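Local coordinates for protein peptidoglycan glycosyltransferase (PDB 4OVD) that belongs to the penicillin-binding protein family, joining a dimerisation domain to a transpeptidase domain in a single chain, at residues Y291-V296 / Q412-P417; T493-V498 / E506-V511; I225-K230 / K551-R556; A480-Y485 / V544-F549; R59-D64 / G216-L221. All coordinates share one frame; numbering follows the deposited sequence.

Interaction 1. Residues Y291-V296 / Q412-P417; sequences YEPGSV and QGLAIP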
# COMPACT_ATOMS: atom_id res chain seq x y z
N TYR A 291 -8.72 7.30 -0.68
CA TYR A 291 -9.59 6.89 -1.75
C TYR A 291 -10.64 5.99 -1.17
O TYR A 291 -10.43 5.43 -0.08
CB TYR A 291 -8.78 6.01 -2.74
CG TYR A 291 -7.65 6.76 -3.37
CD1 TYR A 291 -7.86 7.58 -4.49
CD2 TYR A 291 -6.38 6.67 -2.86
CE1 TYR A 291 -6.83 8.31 -5.04
CE2 TYR A 291 -5.33 7.41 -3.42
CZ TYR A 291 -5.56 8.20 -4.51
OH TYR A 291 -4.50 8.94 -5.02
N GLU A 292 -11.75 5.82 -1.89
CA GLU A 292 -12.76 4.81 -1.52
C GLU A 292 -12.12 3.56 -2.13
O GLU A 292 -11.88 3.52 -3.32
CB GLU A 292 -14.10 5.13 -2.14
CG GLU A 292 -15.15 4.24 -1.65
CD GLU A 292 -16.50 4.63 -2.15
OE1 GLU A 292 -16.80 4.38 -3.33
OE2 GLU A 292 -17.29 5.05 -1.30
N PRO A 293 -11.76 2.57 -1.28
CA PRO A 293 -11.00 1.44 -1.72
C PRO A 293 -11.71 0.55 -2.68
O PRO A 293 -11.07 0.02 -3.58
CB PRO A 293 -10.63 0.72 -0.41
CG PRO A 293 -11.67 1.13 0.55
CD PRO A 293 -12.00 2.54 0.18
N GLY A 294 -13.03 0.40 -2.55
CA GLY A 294 -13.64 -0.46 -3.52
C GLY A 294 -13.34 -1.95 -3.30
O GLY A 294 -12.94 -2.38 -2.21
N SER A 295 -13.42 -2.70 -4.38
CA SER A 295 -13.39 -4.15 -4.33
C SER A 295 -12.17 -4.83 -3.78
O SER A 295 -12.26 -5.95 -3.29
CB SER A 295 -13.95 -4.71 -5.66
OG SER A 295 -13.33 -4.08 -6.71
N VAL A 296 -11.03 -4.14 -3.76
CA VAL A 296 -9.85 -4.74 -3.16
C VAL A 296 -10.12 -4.95 -1.62
O VAL A 296 -9.49 -5.79 -0.92
CB VAL A 296 -8.68 -3.80 -3.59
CG1 VAL A 296 -8.52 -2.61 -2.66
CG2 VAL A 296 -7.41 -4.50 -3.80
N GLN A 412 -17.14 0.51 -0.06
CA GLN A 412 -17.73 1.84 -0.25
C GLN A 412 -18.12 2.40 1.08
O GLN A 412 -18.32 1.67 2.04
CB GLN A 412 -18.89 1.80 -1.22
CG GLN A 412 -18.34 1.35 -2.61
CD GLN A 412 -19.32 1.55 -3.77
OE1 GLN A 412 -20.36 2.19 -3.63
NE2 GLN A 412 -19.00 0.96 -4.92
N GLY A 413 -18.21 3.72 1.14
CA GLY A 413 -18.56 4.41 2.38
C GLY A 413 -17.44 4.67 3.39
O GLY A 413 -17.71 4.95 4.54
N LEU A 414 -16.19 4.51 2.96
CA LEU A 414 -15.02 4.86 3.74
C LEU A 414 -13.96 5.31 2.76
O LEU A 414 -14.00 4.95 1.62
CB LEU A 414 -14.43 3.71 4.53
CG LEU A 414 -14.24 2.25 4.08
CD1 LEU A 414 -14.48 1.86 2.67
CD2 LEU A 414 -13.06 1.54 4.73
N ALA A 415 -12.97 6.01 3.26
CA ALA A 415 -11.90 6.49 2.42
C ALA A 415 -10.65 6.35 3.24
O ALA A 415 -10.52 6.95 4.38
CB ALA A 415 -12.16 7.93 2.06
N ILE A 416 -9.69 5.65 2.65
CA ILE A 416 -8.44 5.36 3.31
C ILE A 416 -7.30 5.35 2.32
O ILE A 416 -7.52 5.20 1.13
CB ILE A 416 -8.52 3.97 3.98
CG1 ILE A 416 -8.80 2.90 2.93
CG2 ILE A 416 -9.52 4.02 5.12
CD1 ILE A 416 -9.08 1.47 3.44
N PRO A 417 -6.09 5.50 2.82
CA PRO A 417 -4.95 5.40 1.94
C PRO A 417 -4.77 3.94 1.66
O PRO A 417 -5.03 3.11 2.55
CB PRO A 417 -3.78 5.91 2.81
CG PRO A 417 -4.22 5.68 4.20
CD PRO A 417 -5.70 5.83 4.20
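Y291 meets I416 in a lone antiparallel bridge: its N gives a hydrogen bond to I416 O (3.0 Å), and its own O takes one from I416 N (2.8 Å). The same Y291 O also lies 3.1 Å from A415 CA, in a C-H...O contact. The ring leaves this strip and meets F418.

E292 comes next. Its side chain runs out extended, with CG anti to the backbone N (chi1 -173°), to the loop at Q412 and G413. There OE2 takes the N-H of G413 at 2.9 Å, met from above the carboxylate plane, while OE1 lies 3.5 Å from Q412 CG and bonds to Y504 OH. P293 then turns its ring onto the apolar side, with CD 3.6 Å from L414 CD1 and CG 3.9 Å from I416 CD1. Beyond G294, S295 and V296 begin the Ser-x-x-Lys sequence of the family, and S295 OG bonds to T493 N.

L414 N and O are buried without a hydrogen-bond partner, L414 O having just the C-H...O approach of E292 CA. The two oxygens of E292 have separate partners, which should restrict the carboxylate's rotation and tie the loop at G413 to the Ser-x-x-Lys motif.

Interaction 2. Residues T493-V498 / E506-V511; sequences TGQQVV and ENSGFV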
# COMPACT_ATOMS: atom_id res chain seq x y z
N THR A 493 -11.81 -1.84 -8.09
CA THR A 493 -12.27 -0.67 -8.69
C THR A 493 -12.66 0.20 -7.50
O THR A 493 -13.56 -0.18 -6.77
CB THR A 493 -13.54 -0.90 -9.52
OG1 THR A 493 -13.24 -1.81 -10.56
CG2 THR A 493 -14.00 0.43 -10.10
N GLY A 494 -11.94 1.30 -7.29
CA GLY A 494 -12.18 2.24 -6.24
C GLY A 494 -12.53 3.64 -6.78
O GLY A 494 -12.81 3.80 -7.96
N GLN A 495 -12.64 4.63 -5.92
CA GLN A 495 -12.97 5.94 -6.41
C GLN A 495 -12.21 7.07 -5.77
O GLN A 495 -11.78 7.01 -4.61
CB GLN A 495 -14.42 6.24 -6.10
CG GLN A 495 -15.49 5.34 -6.64
CD GLN A 495 -15.92 5.69 -8.02
OE1 GLN A 495 -15.77 6.83 -8.51
NE2 GLN A 495 -16.46 4.71 -8.68
N GLN A 496 -12.06 8.12 -6.53
CA GLN A 496 -11.50 9.34 -6.02
C GLN A 496 -12.53 10.01 -5.09
O GLN A 496 -13.75 9.87 -5.22
CB GLN A 496 -11.15 10.28 -7.16
CG GLN A 496 -9.99 9.69 -7.91
CD GLN A 496 -9.19 10.72 -8.61
OE1 GLN A 496 -9.74 11.57 -9.35
NE2 GLN A 496 -7.88 10.69 -8.37
N VAL A 497 -12.04 10.73 -4.13
CA VAL A 497 -12.94 11.39 -3.15
C VAL A 497 -12.49 12.78 -2.83
O VAL A 497 -11.38 13.15 -3.17
CB VAL A 497 -12.95 10.59 -1.82
CG1 VAL A 497 -13.36 9.14 -2.08
CG2 VAL A 497 -11.62 10.64 -1.09
N VAL A 498 -13.37 13.56 -2.20
CA VAL A 498 -13.02 14.88 -1.72
C VAL A 498 -12.11 14.55 -0.55
O VAL A 498 -12.54 13.87 0.42
CB VAL A 498 -14.27 15.62 -1.26
CG1 VAL A 498 -13.90 16.93 -0.59
CG2 VAL A 498 -15.21 15.79 -2.44
N GLU A 506 -20.81 12.50 -8.76
CA GLU A 506 -21.01 11.77 -10.01
C GLU A 506 -19.78 11.68 -10.89
O GLU A 506 -19.58 10.68 -11.56
CB GLU A 506 -22.14 12.46 -10.81
CG GLU A 506 -22.69 11.64 -11.97
CD GLU A 506 -23.40 10.39 -11.50
OE1 GLU A 506 -23.71 9.52 -12.35
OE2 GLU A 506 -23.65 10.25 -10.27
N ASN A 507 -18.94 12.70 -10.89
CA ASN A 507 -17.77 12.67 -11.78
C ASN A 507 -16.47 12.19 -11.19
O ASN A 507 -15.40 12.43 -11.74
CB ASN A 507 -17.62 14.03 -12.48
CG ASN A 507 -18.78 14.32 -13.41
OD1 ASN A 507 -19.49 15.29 -13.23
ND2 ASN A 507 -19.05 13.39 -14.33
N SER A 508 -16.57 11.48 -10.08
CA SER A 508 -15.38 10.98 -9.41
C SER A 508 -14.71 9.98 -10.37
O SER A 508 -15.39 9.07 -10.85
CB SER A 508 -15.75 10.23 -8.14
OG SER A 508 -14.61 9.63 -7.58
N GLY A 509 -13.41 10.11 -10.57
CA GLY A 509 -12.67 9.16 -11.38
C GLY A 509 -12.54 7.82 -10.65
O GLY A 509 -12.57 7.79 -9.35
N PHE A 510 -12.49 6.73 -11.46
CA PHE A 510 -12.24 5.37 -10.89
C PHE A 510 -10.78 5.07 -10.68
O PHE A 510 -9.89 5.45 -11.46
CB PHE A 510 -12.79 4.25 -11.78
CG PHE A 510 -14.23 4.42 -12.13
CD1 PHE A 510 -15.22 3.91 -11.30
CD2 PHE A 510 -14.60 5.10 -13.29
CE1 PHE A 510 -16.57 4.08 -11.64
CE2 PHE A 510 -15.94 5.28 -13.62
CZ PHE A 510 -16.92 4.76 -12.79
N VAL A 511 -10.53 4.23 -9.70
CA VAL A 511 -9.17 3.85 -9.37
C VAL A 511 -9.11 2.37 -9.66
O VAL A 511 -9.98 1.60 -9.21
CB VAL A 511 -8.92 4.11 -7.88
CG1 VAL A 511 -7.54 3.58 -7.47
CG2 VAL A 511 -9.02 5.59 -7.58
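Residues G494 and Q495 pair with V511 and F510 as two antiparallel strand ends, where the edge strand 487-495 and its neighbour 510-518 meet in a five-stranded sheet. G494 and V511 form the hydrogen-bonded pair: G494 N reaches V511 O at 2.8 Å, in the carbonyl plane and on a lone pair, while V511 N returns to G494 O at 2.9 Å from well above that carbonyl's plane. Q495 and F510 are the non-hydrogen-bonded pair. One step on, Q496 N donates to G509 O at 2.9 Å.

This is the far end of the strand that carries the Lys-Thr-Gly sequence of penicillin-binding transpeptidase domains, just ahead of T493. A calcium ion lies about 4 Å from the T493 side chain.

On one face of the sheet Q495 bends at chi2 (-86°), which lays its chain beside the F510 ring, with CD 3.8 Å from F510 CD1 and the amide plane 65° from the ring plane. T493 CG2 approaches the same ring, 3.9 Å from CD1. V511 occupies the opposite face, where its CG2 lies 4.0 Å from Q495 C. Where the segments diverge, S508 OG, set anti to its own backbone N (chi1 174°), donates to Q496 O over a very short 2.5 Å, a length best treated with caution.

Interaction 3. Residues I225-K230 / K551-R556; sequences IELQKK and KDAATR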
# COMPACT_ATOMS: atom_id res chain seq x y z
N ILE A 225 17.47 -0.35 -4.92
CA ILE A 225 17.46 0.78 -5.83
C ILE A 225 17.20 0.44 -7.26
O ILE A 225 16.56 1.20 -7.97
CB ILE A 225 18.74 1.63 -5.68
CG1 ILE A 225 18.55 3.03 -6.28
CG2 ILE A 225 19.95 0.85 -6.19
CD1 ILE A 225 17.53 3.85 -5.54
N GLU A 226 17.69 -0.70 -7.71
CA GLU A 226 17.41 -1.11 -9.10
C GLU A 226 15.91 -1.45 -9.29
O GLU A 226 15.31 -1.18 -10.32
CB GLU A 226 18.30 -2.30 -9.51
CG GLU A 226 18.68 -2.24 -10.97
CD GLU A 226 19.54 -1.02 -11.31
OE1 GLU A 226 20.34 -0.55 -10.46
OE2 GLU A 226 19.43 -0.52 -12.45
N LEU A 227 15.29 -2.01 -8.26
CA LEU A 227 13.87 -2.32 -8.32
C LEU A 227 13.06 -1.02 -8.22
O LEU A 227 11.97 -0.89 -8.76
CB LEU A 227 13.50 -3.27 -7.20
CG LEU A 227 12.10 -3.80 -7.40
CD1 LEU A 227 12.01 -4.45 -8.78
CD2 LEU A 227 11.81 -4.77 -6.26
N GLN A 228 13.62 -0.04 -7.59
CA GLN A 228 12.95 1.24 -7.46
C GLN A 228 12.89 1.88 -8.81
O GLN A 228 11.90 2.46 -9.19
CB GLN A 228 13.69 2.12 -6.44
CG GLN A 228 13.09 3.48 -6.27
CD GLN A 228 11.73 3.42 -5.67
OE1 GLN A 228 11.39 2.47 -4.93
NE2 GLN A 228 10.93 4.45 -5.95
N LYS A 229 13.95 1.73 -9.58
CA LYS A 229 13.99 2.34 -10.91
C LYS A 229 12.96 1.74 -11.86
O LYS A 229 12.34 2.43 -12.67
CB LYS A 229 15.40 2.12 -11.47
CG LYS A 229 15.64 2.68 -12.85
CD LYS A 229 17.02 2.22 -13.32
CE LYS A 229 17.37 2.78 -14.68
NZ LYS A 229 17.46 4.26 -14.56
N LYS A 230 12.83 0.43 -11.81
CA LYS A 230 11.82 -0.27 -12.59
C LYS A 230 10.44 0.13 -12.13
O LYS A 230 9.55 0.33 -12.96
CB LYS A 230 11.94 -1.77 -12.40
CG LYS A 230 13.22 -2.38 -12.95
CD LYS A 230 13.23 -3.88 -12.67
CE LYS A 230 14.53 -4.50 -13.12
NZ LYS A 230 14.62 -4.27 -14.58
N LYS A 551 7.11 -9.80 -11.50
CA LYS A 551 8.04 -10.75 -12.14
C LYS A 551 9.43 -10.19 -11.96
O LYS A 551 10.31 -10.87 -11.40
CB LYS A 551 7.65 -10.87 -13.63
CG LYS A 551 8.62 -11.56 -14.56
CD LYS A 551 8.89 -12.96 -14.11
CE LYS A 551 9.73 -13.65 -15.19
NZ LYS A 551 10.21 -14.97 -14.72
N ASP A 552 9.62 -8.94 -12.39
CA ASP A 552 10.90 -8.25 -12.21
C ASP A 552 11.27 -8.16 -10.75
O ASP A 552 12.42 -8.24 -10.42
CB ASP A 552 10.87 -6.82 -12.76
CG ASP A 552 10.69 -6.79 -14.25
OD1 ASP A 552 10.69 -7.87 -14.87
OD2 ASP A 552 10.52 -5.68 -14.79
N ALA A 553 10.31 -7.93 -9.86
CA ALA A 553 10.68 -7.88 -8.45
C ALA A 553 11.17 -9.28 -8.04
O ALA A 553 12.16 -9.39 -7.33
CB ALA A 553 9.50 -7.47 -7.59
N ALA A 554 10.48 -10.34 -8.46
CA ALA A 554 10.88 -11.70 -8.11
C ALA A 554 12.23 -12.12 -8.71
O ALA A 554 12.99 -12.85 -8.08
CB ALA A 554 9.81 -12.68 -8.53
N THR A 555 12.57 -11.66 -9.91
CA THR A 555 13.84 -12.10 -10.45
C THR A 555 14.93 -11.38 -9.61
O THR A 555 15.80 -12.01 -9.00
CB THR A 555 14.01 -11.78 -11.96
OG1 THR A 555 14.37 -10.41 -12.15
CG2 THR A 555 12.77 -12.12 -12.75
N ARG A 556 14.85 -10.06 -9.55
CA ARG A 556 15.76 -9.26 -8.79
C ARG A 556 15.98 -9.80 -7.38
O ARG A 556 17.05 -9.65 -6.83
CB ARG A 556 15.21 -7.83 -8.69
CG ARG A 556 16.14 -6.80 -8.07
CD ARG A 556 17.33 -6.45 -8.97
NE ARG A 556 18.16 -5.41 -8.35
CZ ARG A 556 19.35 -5.59 -7.79
NH1 ARG A 556 19.96 -6.76 -7.81
NH2 ARG A 556 19.97 -4.56 -7.24
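R556 and the backbone N-H groups of L227 and, weakly, E226 converge on a single acceptor, OD1 of D224, which lies outside both segments, just ahead of helix 225-242. R556 NH2 reaches D224 in a salt bridge; the other two donors come from the first turn of the helix. To get there R556 bends at chi2 (71°) and crosses E226 at about a right angle, which lays NE 3.3 Å from E226 CB. The E226 carboxylate stays apart, with OE1 5.2 Å from R556 NH2.

Helix 542-556 runs nearly antiparallel to helix 225-242 here, the axes 10.3 Å apart at 167°. Between them sits L227, whose two methyls both rest on A553: CD1 is 3.7 Å from A553 CA, and CD2 is 3.8 Å from A553 CB. The small alanine gives the leucine room, while Y261 and A262 of strand 260-266 touch L227 from the sheet.

At the other end of the contact K230 crosses D552, its CD 3.8 Å from D552 CB. The charges are opposite but not bonded, NZ standing 4.3 Å from OD2, and D552 OD2 takes a hydrogen bond from Q234 instead.

No hydrogen bond links the two segments. A leucine-alanine contact forms the apolar centre, and the carbon chains of K230 and E226 pack beside it. R556 and D552 find their polar partners outside, and the pull of D224 on the arginine probably supplements a modest apolar packing.

Interaction 4. Residues A480-Y485 / V544-F549; sequences AGIYGY and VVFSQF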
# COMPACT_ATOMS: atom_id res chain seq x y z
N ALA A 480 -2.94 -11.04 -14.06
CA ALA A 480 -1.88 -10.82 -13.07
C ALA A 480 -1.05 -12.09 -12.94
O ALA A 480 0.02 -12.07 -12.34
CB ALA A 480 -2.45 -10.44 -11.73
N GLY A 481 -1.50 -13.20 -13.51
CA GLY A 481 -0.71 -14.43 -13.43
C GLY A 481 0.69 -14.30 -14.01
O GLY A 481 0.92 -13.53 -14.91
N ILE A 482 1.64 -15.04 -13.46
CA ILE A 482 3.02 -14.98 -13.92
C ILE A 482 3.49 -16.42 -14.08
O ILE A 482 3.51 -17.21 -13.11
CB ILE A 482 3.98 -14.29 -12.92
CG1 ILE A 482 3.48 -12.87 -12.53
CG2 ILE A 482 5.37 -14.22 -13.54
CD1 ILE A 482 4.15 -12.36 -11.27
N TYR A 483 3.88 -16.75 -15.31
CA TYR A 483 4.35 -18.08 -15.66
C TYR A 483 5.43 -18.57 -14.68
O TYR A 483 6.41 -17.87 -14.48
CB TYR A 483 4.91 -18.08 -17.08
CG TYR A 483 5.31 -19.48 -17.48
CD1 TYR A 483 4.34 -20.48 -17.62
CD2 TYR A 483 6.65 -19.81 -17.67
CE1 TYR A 483 4.71 -21.78 -17.97
CE2 TYR A 483 7.03 -21.09 -18.02
CZ TYR A 483 6.06 -22.07 -18.17
OH TYR A 483 6.47 -23.33 -18.52
N GLY A 484 5.22 -19.75 -14.08
CA GLY A 484 6.16 -20.35 -13.11
C GLY A 484 5.96 -19.98 -11.63
O GLY A 484 6.64 -20.52 -10.75
N TYR A 485 5.01 -19.09 -11.32
CA TYR A 485 4.80 -18.69 -9.93
C TYR A 485 3.37 -18.84 -9.51
O TYR A 485 2.50 -18.96 -10.32
CB TYR A 485 5.19 -17.22 -9.78
CG TYR A 485 6.65 -16.92 -10.03
CD1 TYR A 485 7.14 -16.66 -11.31
CD2 TYR A 485 7.54 -16.85 -8.97
CE1 TYR A 485 8.48 -16.38 -11.50
CE2 TYR A 485 8.85 -16.56 -9.15
CZ TYR A 485 9.32 -16.34 -10.41
OH TYR A 485 10.63 -16.05 -10.52
N VAL A 544 -2.31 -6.20 -15.26
CA VAL A 544 -1.29 -6.37 -16.32
C VAL A 544 0.05 -5.79 -15.88
O VAL A 544 1.11 -6.41 -16.04
CB VAL A 544 -1.74 -5.73 -17.64
CG1 VAL A 544 -0.62 -5.73 -18.68
CG2 VAL A 544 -2.94 -6.46 -18.20
N VAL A 545 -0.00 -4.60 -15.26
CA VAL A 545 1.18 -3.97 -14.75
C VAL A 545 1.79 -4.85 -13.67
O VAL A 545 3.00 -5.03 -13.62
CB VAL A 545 0.87 -2.56 -14.18
CG1 VAL A 545 2.08 -1.96 -13.53
CG2 VAL A 545 0.32 -1.65 -15.26
N PHE A 546 0.98 -5.39 -12.80
CA PHE A 546 1.50 -6.27 -11.73
C PHE A 546 2.29 -7.46 -12.29
O PHE A 546 3.37 -7.82 -11.76
CB PHE A 546 0.35 -6.80 -10.86
CG PHE A 546 0.74 -7.92 -9.92
CD1 PHE A 546 0.93 -9.20 -10.39
CD2 PHE A 546 0.87 -7.70 -8.54
CE1 PHE A 546 1.26 -10.23 -9.53
CE2 PHE A 546 1.17 -8.74 -7.66
CZ PHE A 546 1.36 -10.01 -8.16
N SER A 547 1.74 -8.13 -13.31
CA SER A 547 2.42 -9.30 -13.85
C SER A 547 3.84 -9.01 -14.27
O SER A 547 4.71 -9.80 -13.99
CB SER A 547 1.66 -10.02 -15.00
OG SER A 547 1.38 -9.15 -16.08
N GLN A 548 4.05 -7.88 -14.93
CA GLN A 548 5.38 -7.48 -15.35
C GLN A 548 6.24 -6.97 -14.19
O GLN A 548 7.39 -7.39 -14.02
CB GLN A 548 5.29 -6.43 -16.47
CG GLN A 548 6.65 -5.82 -16.86
CD GLN A 548 7.75 -6.81 -17.35
OE1 GLN A 548 8.92 -6.41 -17.51
NE2 GLN A 548 7.38 -8.06 -17.61
N PHE A 549 5.71 -6.11 -13.33
CA PHE A 549 6.54 -5.63 -12.30
C PHE A 549 6.84 -6.68 -11.18
O PHE A 549 7.95 -6.77 -10.64
CB PHE A 549 5.97 -4.33 -11.71
CG PHE A 549 6.76 -3.83 -10.59
CD1 PHE A 549 7.97 -3.20 -10.82
CD2 PHE A 549 6.32 -3.98 -9.29
CE1 PHE A 549 8.75 -2.76 -9.77
CE2 PHE A 549 7.09 -3.56 -8.24
CZ PHE A 549 8.30 -2.93 -8.48
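A480, S547 and F546 make most of this contact, in which the loop before strand 487-495 lies across one side of helix 542-556. A480 presents two groups to the F546 ring. Its CB is 3.8 Å from CD1, and its carbonyl O sits at the ring edge, near the plane, 3.6 Å from CE1, where the weakly positive C-H groups point. The phenylalanine has CG anti to its backbone N (chi1 168°), which carries the ring along the helix flank toward the loop. F514 meets the same ring edge-to-face.

S547 faces the loop through CB, which is 3.6 Å from G481 O and 3.7 Å from A480 O. Its hydroxyl turns back: the main bond runs from OG to V544 O, one turn earlier in the helix, at 2.8 Å, with R479 O a weak second acceptor. That keeps the serine's polar end occupied while its carbon rests on the loop carbonyls.

I482 finishes the patch, its CG1 3.6 Å from S547 O and its CD1 4.0 Å from F546 CE1, at about a right angle to the phenylalanine. From I482 the chain swings away in a type II beta turn to Y485, closed by Y485 N bonding to I482 O at 3.0 Å, with G484 at its third position.

No hydrogen bond crosses between the two segments. A C-terminal helix lying on the five-stranded antiparallel sheet, with the connection into its edge strand tucked alongside, belongs to the penicillin-binding transpeptidase fold.

Interaction 5. Residues R59-D64 / G216-L221; sequences RGTIYD and GQDIVL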
# COMPACT_ATOMS: atom_id res chain seq x y z
N ARG A 59 25.50 15.11 7.31
CA ARG A 59 24.35 14.28 7.67
C ARG A 59 24.74 12.87 7.43
O ARG A 59 25.58 12.55 6.55
CB ARG A 59 23.09 14.50 6.78
CG ARG A 59 22.43 15.83 6.85
CD ARG A 59 21.31 15.99 5.81
NE ARG A 59 20.07 15.21 5.98
CZ ARG A 59 19.13 15.54 6.85
NH1 ARG A 59 19.37 16.49 7.72
NH2 ARG A 59 17.98 14.87 6.94
N GLY A 60 24.04 12.02 8.14
CA GLY A 60 24.19 10.57 8.00
C GLY A 60 23.93 10.13 6.57
O GLY A 60 23.17 10.75 5.83
N THR A 61 24.55 9.03 6.20
CA THR A 61 24.48 8.47 4.88
C THR A 61 23.24 7.55 4.84
O THR A 61 22.85 6.97 5.86
CB THR A 61 25.79 7.73 4.58
OG1 THR A 61 26.85 8.67 4.48
CG2 THR A 61 25.73 6.92 3.26
N ILE A 62 22.61 7.48 3.68
CA ILE A 62 21.44 6.62 3.47
C ILE A 62 21.86 5.55 2.47
O ILE A 62 22.26 5.89 1.36
CB ILE A 62 20.18 7.38 2.97
CG1 ILE A 62 19.83 8.49 3.98
CG2 ILE A 62 19.05 6.38 2.75
CD1 ILE A 62 18.64 9.36 3.69
N TYR A 63 21.85 4.28 2.92
CA TYR A 63 22.18 3.14 2.10
C TYR A 63 20.93 2.37 1.70
O TYR A 63 19.96 2.35 2.42
CB TYR A 63 23.02 2.16 2.92
CG TYR A 63 24.35 2.70 3.39
CD1 TYR A 63 25.47 2.70 2.56
CD2 TYR A 63 24.48 3.19 4.66
CE1 TYR A 63 26.69 3.21 3.01
CE2 TYR A 63 25.67 3.71 5.12
CZ TYR A 63 26.79 3.69 4.31
OH TYR A 63 27.97 4.21 4.87
N ASP A 64 20.96 1.73 0.54
CA ASP A 64 19.86 0.87 0.16
C ASP A 64 20.19 -0.55 0.73
O ASP A 64 21.22 -0.73 1.38
CB ASP A 64 19.61 0.87 -1.36
CG ASP A 64 20.46 -0.15 -2.11
OD1 ASP A 64 21.52 -0.64 -1.61
OD2 ASP A 64 20.06 -0.41 -3.26
N GLY A 216 25.79 13.06 11.39
CA GLY A 216 24.58 12.32 11.64
C GLY A 216 24.81 10.83 11.55
O GLY A 216 25.85 10.40 11.08
N GLN A 217 23.82 10.06 11.98
CA GLN A 217 23.90 8.61 11.94
C GLN A 217 23.44 8.04 10.62
O GLN A 217 22.44 8.47 10.04
CB GLN A 217 23.05 8.02 13.04
CG GLN A 217 23.72 8.04 14.40
CD GLN A 217 22.89 7.33 15.46
OE1 GLN A 217 21.67 7.53 15.57
NE2 GLN A 217 23.56 6.50 16.27
N ASP A 218 24.15 7.05 10.14
CA ASP A 218 23.81 6.37 8.90
C ASP A 218 22.54 5.57 9.04
O ASP A 218 22.16 5.17 10.15
CB ASP A 218 24.96 5.48 8.47
CG ASP A 218 26.20 6.28 8.19
OD1 ASP A 218 26.05 7.48 7.89
OD2 ASP A 218 27.30 5.73 8.29
N ILE A 219 21.84 5.44 7.92
CA ILE A 219 20.59 4.74 7.89
C ILE A 219 20.63 3.75 6.74
O ILE A 219 21.14 4.09 5.66
CB ILE A 219 19.45 5.76 7.67
CG1 ILE A 219 18.41 5.67 8.76
CG2 ILE A 219 18.90 5.77 6.26
CD1 ILE A 219 19.02 5.98 10.12
N VAL A 220 20.19 2.52 6.99
CA VAL A 220 20.08 1.53 5.92
C VAL A 220 18.63 1.25 5.66
O VAL A 220 17.87 0.93 6.56
CB VAL A 220 20.73 0.17 6.27
CG1 VAL A 220 20.65 -0.76 5.07
CG2 VAL A 220 22.18 0.37 6.72
N LEU A 221 18.24 1.36 4.40
CA LEU A 221 16.87 1.11 3.99
C LEU A 221 16.64 -0.23 3.34
O LEU A 221 17.55 -0.85 2.78
CB LEU A 221 16.46 2.14 2.95
CG LEU A 221 16.67 3.61 3.34
CD1 LEU A 221 16.08 4.47 2.23
CD2 LEU A 221 16.04 4.00 4.67
O HOH W 1 28.62 6.83 6.16
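I62, I219 and L221 form the apolar centre on one side of two parallel strands. I62 CG2, anti to its backbone N, is the shared point: it lies 3.6 Å from I219 CG2 and also 3.6 Å from L221 CD1. I62 and I219 run side by side, whereas L221 comes in at a slant.

The backbones behind them are tied as a parallel ladder. T61 O accepts I219 N at 2.8 Å, I219 O accepts Y63 N, and Y63 O accepts L221 N, each acceptor also drawing a C-H from a neighbouring alpha carbon. On the other side of the strands Y63 meets V220, CD2 to CG2 at 4.2 Å. T61 CG2 lies over one face of the tyrosine ring, offset toward its rim, and D218 CB sits at the ring edge, in its plane, with the carboxylate turned 84° from the ring.

D218 makes the polar edge. Its OD1 takes T61 N at 2.7 Å, on the anti side, in a nearly straight bond (170°), and so fills the place of a backbone carbonyl where the ladder starts. A water donates to OD2 at 2.7 Å and also bonds to T61 OG1 and Y63 OH (3.0 Å), joining three side chains. Beyond it two glycines let the chains close in, G60 CA to G216 CA being only 4.1 Å.

In the mixed sheet strand 62-63 lies between strand 219-221 and the antiparallel strand 69-74, and strand 440-443 follows 219-221. Residues of helices 176-180 and 182-185 cover the I62 side.

How the interactions relate
Interaction 5 closes first along the chain; interaction 3 opens next and closes last, spanning 1, 2 and 4, with 2 lying within the span of 4. Interactions 1 and 2, 10 Å apart between centres, touch: E292 O bonds to Q495 N, and the Ser-x-x-Lys start comes against the Lys-Thr-Gly strand. Interactions 3 and 4 share helix 542-556, at centres 13 Å apart. Interaction 5, about 35 Å from interaction 1 between centres, belongs to the mixed sheet, and D64 OD2 reaches I225 N of interaction 3. Helix 225-242 thus leads from the mixed sheet to the five-stranded sheet.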